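Local coordinates for protein GlcNAc-alpha-1,4-Gal-releasing endo-beta-galactosidase (Clostridium perfringens, PDB 1UPS) that probably hydrolyses O-glycosidic bonds as a calcium-binding endo-beta-galactosidase, releasing the disaccharide GlcNAc-alpha-1,4-Gal from glycans, at residues A[134-139]-A[210-215]; A[140-145]-A[258-264]. One frame throughout, in Å; residues are numbered along the deposited sequence.

Interaction 1 of 2, residues A[134-139]-A[210-215]; sequences RAKLSN and PTSEYH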
loop_
_atom_site.group_PDB
_atom_site.type_symbol
_atom_site.label_atom_id
_atom_site.label_comp_id
_atom_site.label_asym_id
_atom_site.label_seq_id
_atom_site.Cartn_x
_atom_site.Cartn_y
_atom_site.Cartn_z
ATOM N N ARG A 134 9.047 11.792 -0.604
ATOM C CA ARG A 134 8.799 12.630 -1.755
ATOM C C ARG A 134 9.911 12.277 -2.726
ATOM O O ARG A 134 11.083 12.320 -2.362
ATOM C CB ARG A 134 8.849 14.112 -1.357
ATOM C CG ARG A 134 8.646 15.076 -2.515
ATOM C CD ARG A 134 8.355 16.511 -2.010
ATOM N NE ARG A 134 8.092 17.468 -3.084
ATOM C CZ ARG A 134 9.022 18.225 -3.672
ATOM N NH1 ARG A 134 10.293 18.119 -3.315
ATOM N NH2 ARG A 134 8.681 19.101 -4.627
ATOM N N ALA A 135 9.549 11.863 -3.939
ATOM C CA ALA A 135 10.534 11.255 -4.825
ATOM C C ALA A 135 10.233 11.553 -6.282
ATOM O O ALA A 135 9.079 11.763 -6.643
ATOM C CB ALA A 135 10.569 9.691 -4.593
ATOM N N LYS A 136 11.284 11.551 -7.108
ATOM C CA LYS A 136 11.190 11.655 -8.557
ATOM C C LYS A 136 11.831 10.381 -9.115
ATOM O O LYS A 136 12.998 10.078 -8.810
ATOM C CB LYS A 136 11.930 12.898 -9.050
ATOM C CG LYS A 136 12.033 12.986 -10.574
ATOM C CD LYS A 136 12.344 14.386 -11.069
ATOM C CE LYS A 136 13.709 14.906 -10.684
ATOM N NZ LYS A 136 13.765 16.389 -11.052
ATOM N N LEU A 137 11.061 9.638 -9.912
ATOM C CA LEU A 137 11.463 8.288 -10.332
ATOM C C LEU A 137 12.398 8.315 -11.539
ATOM O O LEU A 137 12.542 9.351 -12.208
ATOM C CB LEU A 137 10.230 7.440 -10.652
ATOM C CG LEU A 137 9.133 7.364 -9.570
ATOM C CD1 LEU A 137 8.112 6.302 -9.933
ATOM C CD2 LEU A 137 9.694 7.083 -8.205
ATOM N N SER A 138 13.058 7.181 -11.794
ATOM C CA SER A 138 13.978 7.092 -12.921
ATOM C C SER A 138 13.328 7.479 -14.237
ATOM O O SER A 138 12.212 7.061 -14.511
ATOM C CB SER A 138 14.502 5.657 -13.063
ATOM O OG SER A 138 15.399 5.577 -14.174
ATOM N N ASN A 139 14.045 8.260 -15.056
ATOM C CA ASN A 139 13.575 8.577 -16.413
ATOM C C ASN A 139 14.313 7.790 -17.510
ATOM O O ASN A 139 14.213 8.122 -18.696
ATOM C CB ASN A 139 13.662 10.112 -16.671
ATOM C CG ASN A 139 15.092 10.618 -16.813
ATOM O OD1 ASN A 139 16.063 9.863 -16.724
ATOM N ND2 ASN A 139 15.230 11.943 -17.055
ATOM N N PRO A 210 5.289 10.925 -12.905
ATOM C CA PRO A 210 6.233 10.508 -11.858
ATOM C C PRO A 210 7.723 10.471 -12.244
ATOM O O PRO A 210 8.523 10.602 -11.330
ATOM C CB PRO A 210 5.738 9.099 -11.489
ATOM C CG PRO A 210 4.230 9.226 -11.692
ATOM C CD PRO A 210 4.171 9.966 -13.039
ATOM N N THR A 211 8.069 10.307 -13.524
ATOM C CA THR A 211 9.485 10.200 -13.932
ATOM C C THR A 211 10.156 11.534 -14.295
ATOM O O THR A 211 11.360 11.572 -14.584
ATOM C CB THR A 211 9.680 9.197 -15.098
ATOM O OG1 THR A 211 9.037 9.689 -16.301
ATOM C CG2 THR A 211 8.993 7.862 -14.793
ATOM N N SER A 212 9.395 12.629 -14.245
ATOM C CA SER A 212 9.975 13.961 -14.485
ATOM C C SER A 212 9.690 14.971 -13.370
ATOM O O SER A 212 10.135 16.139 -13.440
ATOM C CB SER A 212 9.495 14.533 -15.826
ATOM O OG SER A 212 8.119 14.874 -15.761
ATOM N N GLU A 213 8.939 14.531 -12.362
ATOM C CA GLU A 213 8.455 15.405 -11.277
ATOM C C GLU A 213 8.590 14.726 -9.906
ATOM O O GLU A 213 8.485 13.506 -9.794
ATOM C CB GLU A 213 6.968 15.722 -11.497
ATOM C CG GLU A 213 6.675 16.440 -12.808
ATOM C CD GLU A 213 5.220 16.340 -13.254
ATOM O OE1 GLU A 213 4.929 16.880 -14.341
ATOM O OE2 GLU A 213 4.380 15.733 -12.544
ATOM N N TYR A 214 8.771 15.525 -8.856
ATOM C CA TYR A 214 8.644 14.996 -7.505
ATOM C C TYR A 214 7.165 14.822 -7.180
ATOM O O TYR A 214 6.354 15.740 -7.439
ATOM C CB TYR A 214 9.257 15.943 -6.481
ATOM C CG TYR A 214 10.755 15.854 -6.453
ATOM C CD1 TYR A 214 11.404 14.874 -5.685
ATOM C CD2 TYR A 214 11.526 16.729 -7.216
ATOM C CE1 TYR A 214 12.820 14.806 -5.648
ATOM C CE2 TYR A 214 12.921 16.669 -7.195
ATOM C CZ TYR A 214 13.561 15.692 -6.424
ATOM O OH TYR A 214 14.945 15.642 -6.423
ATOM N N HIS A 215 6.831 13.654 -6.621
ATOM C CA HIS A 215 5.498 13.401 -6.070
ATOM C C HIS A 215 5.619 12.778 -4.692
ATOM O O HIS A 215 6.698 12.344 -4.304
ATOM C CB HIS A 215 4.660 12.551 -7.029
ATOM C CG HIS A 215 4.292 13.299 -8.264
ATOM N ND1 HIS A 215 3.160 14.085 -8.339
ATOM C CD2 HIS A 215 4.962 13.486 -9.428
ATOM C CE1 HIS A 215 3.120 14.679 -9.521
ATOM N NE2 HIS A 215 4.204 14.338 -10.199
HETATM O O HOH W 1 7.440 10.626 -8.637
#
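Ala135 and His215 form an antiparallel hydrogen-bonded pair, Ala135 N to His215 O and His215 N to Ala135 O both 2.9 Å; beyond it the strand ending at Lys136 gives way to loop, and Leu137 N reaches Pro210 O at 3.1 Å. Where the strand pairing ends, a water sits between Ala135 O and Pro210 O, 2.8 Å from Ala135 O. Tyr214 carries most of the side-chain contact, its ring held between two neighbours. Lys136 CB sits 3.9 Å from the ring centroid, almost on the normal, a CH-pi contact; a bend at chi3 (66°) carries CE and NZ past the CE2 corner of the ring, NZ 4.0 Å from Tyr214 CE2. On the opposite side the guanidinium plane of Arg134 is only 11° from that of the ring: its face is centred on Tyr214 CB, 3.6 Å from Arg134 CZ, and NH1 reaches over the ring. Further along, Thr211 turns its methyl to the loop, CG2 3.3 Å from Ser138 O, while Leu137 CD1 packs on Pro210 CB. His215 NE2 donates to the anti lone pair of Glu213 OE2 at 2.7 Å; with Asp231 on ND1, this should fix the rotation of the imidazole. Arg134 makes a salt bridge to Asp272, a calcium ligand, which probably places its guanidinium in the second shell of the metal site; the strand lies inside one sheet of the beta-jelly-roll sandwich of family GH16.

Interaction 2 of 2, residues A[140-145]-A[258-264]; sequences TGGGGH and SGAHNDV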
loop_
_atom_site.group_PDB
_atom_site.type_symbol
_atom_site.label_atom_id
_atom_site.label_comp_id
_atom_site.label_asym_id
_atom_site.label_seq_id
_atom_site.Cartn_x
_atom_site.Cartn_y
_atom_site.Cartn_z
ATOM N N THR A 140 15.055 6.745 -17.124
ATOM C CA THR A 140 15.874 6.001 -18.107
ATOM C C THR A 140 15.050 5.166 -19.071
ATOM O O THR A 140 15.511 4.859 -20.186
ATOM C CB THR A 140 16.873 5.036 -17.419
ATOM O OG1 THR A 140 16.166 4.108 -16.571
ATOM C CG2 THR A 140 17.835 5.783 -16.498
ATOM N N GLY A 141 13.865 4.750 -18.623
ATOM C CA GLY A 141 13.119 3.698 -19.296
ATOM C C GLY A 141 13.851 2.361 -19.284
ATOM O O GLY A 141 14.817 2.186 -18.537
ATOM N N GLY A 142 13.384 1.424 -20.120
ATOM C CA GLY A 142 13.989 0.093 -20.225
ATOM C C GLY A 142 13.750 -0.769 -18.986
ATOM O O GLY A 142 12.920 -0.434 -18.150
ATOM N N GLY A 143 14.493 -1.868 -18.857
ATOM C CA GLY A 143 14.306 -2.784 -17.727
ATOM C C GLY A 143 14.877 -2.263 -16.413
ATOM O O GLY A 143 15.931 -1.611 -16.385
ATOM N N GLY A 144 14.180 -2.554 -15.314
ATOM C CA GLY A 144 14.602 -2.075 -14.012
ATOM C C GLY A 144 13.438 -1.472 -13.244
ATOM O O GLY A 144 12.341 -1.284 -13.789
ATOM N N HIS A 145 13.674 -1.196 -11.968
ATOM C CA HIS A 145 12.670 -0.560 -11.117
ATOM C C HIS A 145 13.339 0.078 -9.923
ATOM O O HIS A 145 14.499 -0.192 -9.658
ATOM C CB HIS A 145 11.567 -1.562 -10.684
ATOM C CG HIS A 145 11.991 -2.597 -9.677
ATOM N ND1 HIS A 145 12.680 -3.742 -10.019
ATOM C CD2 HIS A 145 11.733 -2.695 -8.349
ATOM C CE1 HIS A 145 12.850 -4.493 -8.940
ATOM N NE2 HIS A 145 12.283 -3.875 -7.909
ATOM N N SER A 258 12.238 -7.132 -13.247
ATOM C CA SER A 258 11.656 -5.982 -13.943
ATOM C C SER A 258 12.327 -5.699 -15.280
ATOM O O SER A 258 12.063 -4.667 -15.886
ATOM C CB SER A 258 11.711 -4.721 -13.071
ATOM O OG SER A 258 13.021 -4.529 -12.542
ATOM N N GLY A 259 13.218 -6.589 -15.731
ATOM C CA GLY A 259 13.735 -6.490 -17.092
ATOM C C GLY A 259 15.208 -6.137 -17.237
ATOM O O GLY A 259 15.801 -5.530 -16.343
ATOM N N ALA A 260 15.782 -6.508 -18.386
ATOM C CA ALA A 260 17.192 -6.237 -18.678
ATOM C C ALA A 260 17.369 -4.748 -18.950
ATOM O O ALA A 260 16.474 -4.105 -19.527
ATOM C CB ALA A 260 17.637 -7.046 -19.912
ATOM N N HIS A 261 18.523 -4.199 -18.557
ATOM C CA HIS A 261 18.828 -2.775 -18.755
ATOM C C HIS A 261 18.729 -2.358 -20.221
ATOM O O HIS A 261 19.113 -3.128 -21.116
ATOM C CB HIS A 261 20.240 -2.426 -18.233
ATOM C CG HIS A 261 21.366 -3.137 -18.948
ATOM N ND1 HIS A 261 21.812 -4.386 -18.570
ATOM C CD2 HIS A 261 22.163 -2.753 -19.983
ATOM C CE1 HIS A 261 22.823 -4.748 -19.347
ATOM N NE2 HIS A 261 23.063 -3.774 -20.209
ATOM N N ASN A 262 18.218 -1.143 -20.468
ATOM C CA ASN A 262 18.469 -0.499 -21.766
ATOM C C ASN A 262 19.815 0.224 -21.693
ATOM O O ASN A 262 20.550 0.054 -20.716
ATOM C CB ASN A 262 17.314 0.441 -22.187
ATOM C CG ASN A 262 17.247 1.748 -21.359
ATOM O OD1 ASN A 262 18.084 2.017 -20.486
ATOM N ND2 ASN A 262 16.217 2.556 -21.636
ATOM N N ASP A 263 20.125 1.060 -22.690
ATOM C CA ASP A 263 21.467 1.616 -22.775
ATOM C C ASP A 263 21.606 3.026 -22.201
ATOM O O ASP A 263 22.601 3.692 -22.457
ATOM C CB ASP A 263 21.982 1.526 -24.221
ATOM C CG ASP A 263 22.133 0.087 -24.678
ATOM O OD1 ASP A 263 21.781 -0.230 -25.843
ATOM O OD2 ASP A 263 22.610 -0.794 -23.925
ATOM N N VAL A 264 20.632 3.437 -21.381
ATOM C CA VAL A 264 20.673 4.742 -20.713
ATOM C C VAL A 264 21.201 4.617 -19.292
ATOM O O VAL A 264 20.611 3.921 -18.447
ATOM C CB VAL A 264 19.276 5.392 -20.673
ATOM C CG1 VAL A 264 19.358 6.796 -20.026
ATOM C CG2 VAL A 264 18.708 5.480 -22.093
HETATM O O HOH W 2 16.884 0.351 -18.133
#
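Ser258, Thr140 and Gly143 bury the most surface here, where the loop from strand 129-136 to strand 145-152 packs on that from 246-254 to 267-279, both passing between the two sheets of the sandwich. Ser258 grips twice: its hydroxyl lies at the edge of the His145 ring, in the ring plane, with OG 2.7 Å from ND1 in a hydrogen bond that either partner could donate, and its carbonyl takes Gly144 N at 3.0 Å, the N-H arriving from well above the carbonyl plane. The +50° chi1 of Ser258 sets OG between its own backbone N and carbonyl carbon, facing the imidazole, which also stacks on Tyr253. At Gly143 the two backbones come nearest, CA to CA, 3.8 Å from Gly143 to Gly259, with no side chain on either residue. Gly143 CA lies against carbonyls of the other loop in bent CA-H...O contacts, 3.1 Å from Ala260 O; the N-H bond to that same oxygen is weak, bent to 122°. Thr140 closes the far end. Its carbonyl receives Asn262 ND2 at 2.8 Å, the N-H...O nearly straight although the donor lies above the carbonyl plane, while its methyl CG2 rests 4.0 Å from Val264 CG1. The same amide is held at its other end, because Val264 N donates to Asn262 OD1 and makes an Asx turn. A water accepts from Asn262 N and lies 2.8 Å from both Gly141 O and Gly143 O. Directed hydrogen bonds and close glycine backbone thus join the loops, with the Thr140-Val264 methyl contact as the apolar part at one end.

The two contacts follow one another along residues 134-145: interaction 1 takes the end of strand 129-136 and pairs it with the approach to strand 215-221, and interaction 2 takes the loop that carries the chain on to strand 145-152, in the other sheet. Their centres are 16 Å apart, and Thr140 OG1 bonded to Ser138 OG ties the adjoining segments together. Both are partly buried, with solvent-exposed residues at their margins. Interaction 1 combines a single sheet pair at the strand end with packing of a lysine and an arginine on a tyrosine near the calcium site; interaction 2, farther from the chain centre and away from that site, joins irregular loops through glycine backbone, an amide and a serine-histidine bond.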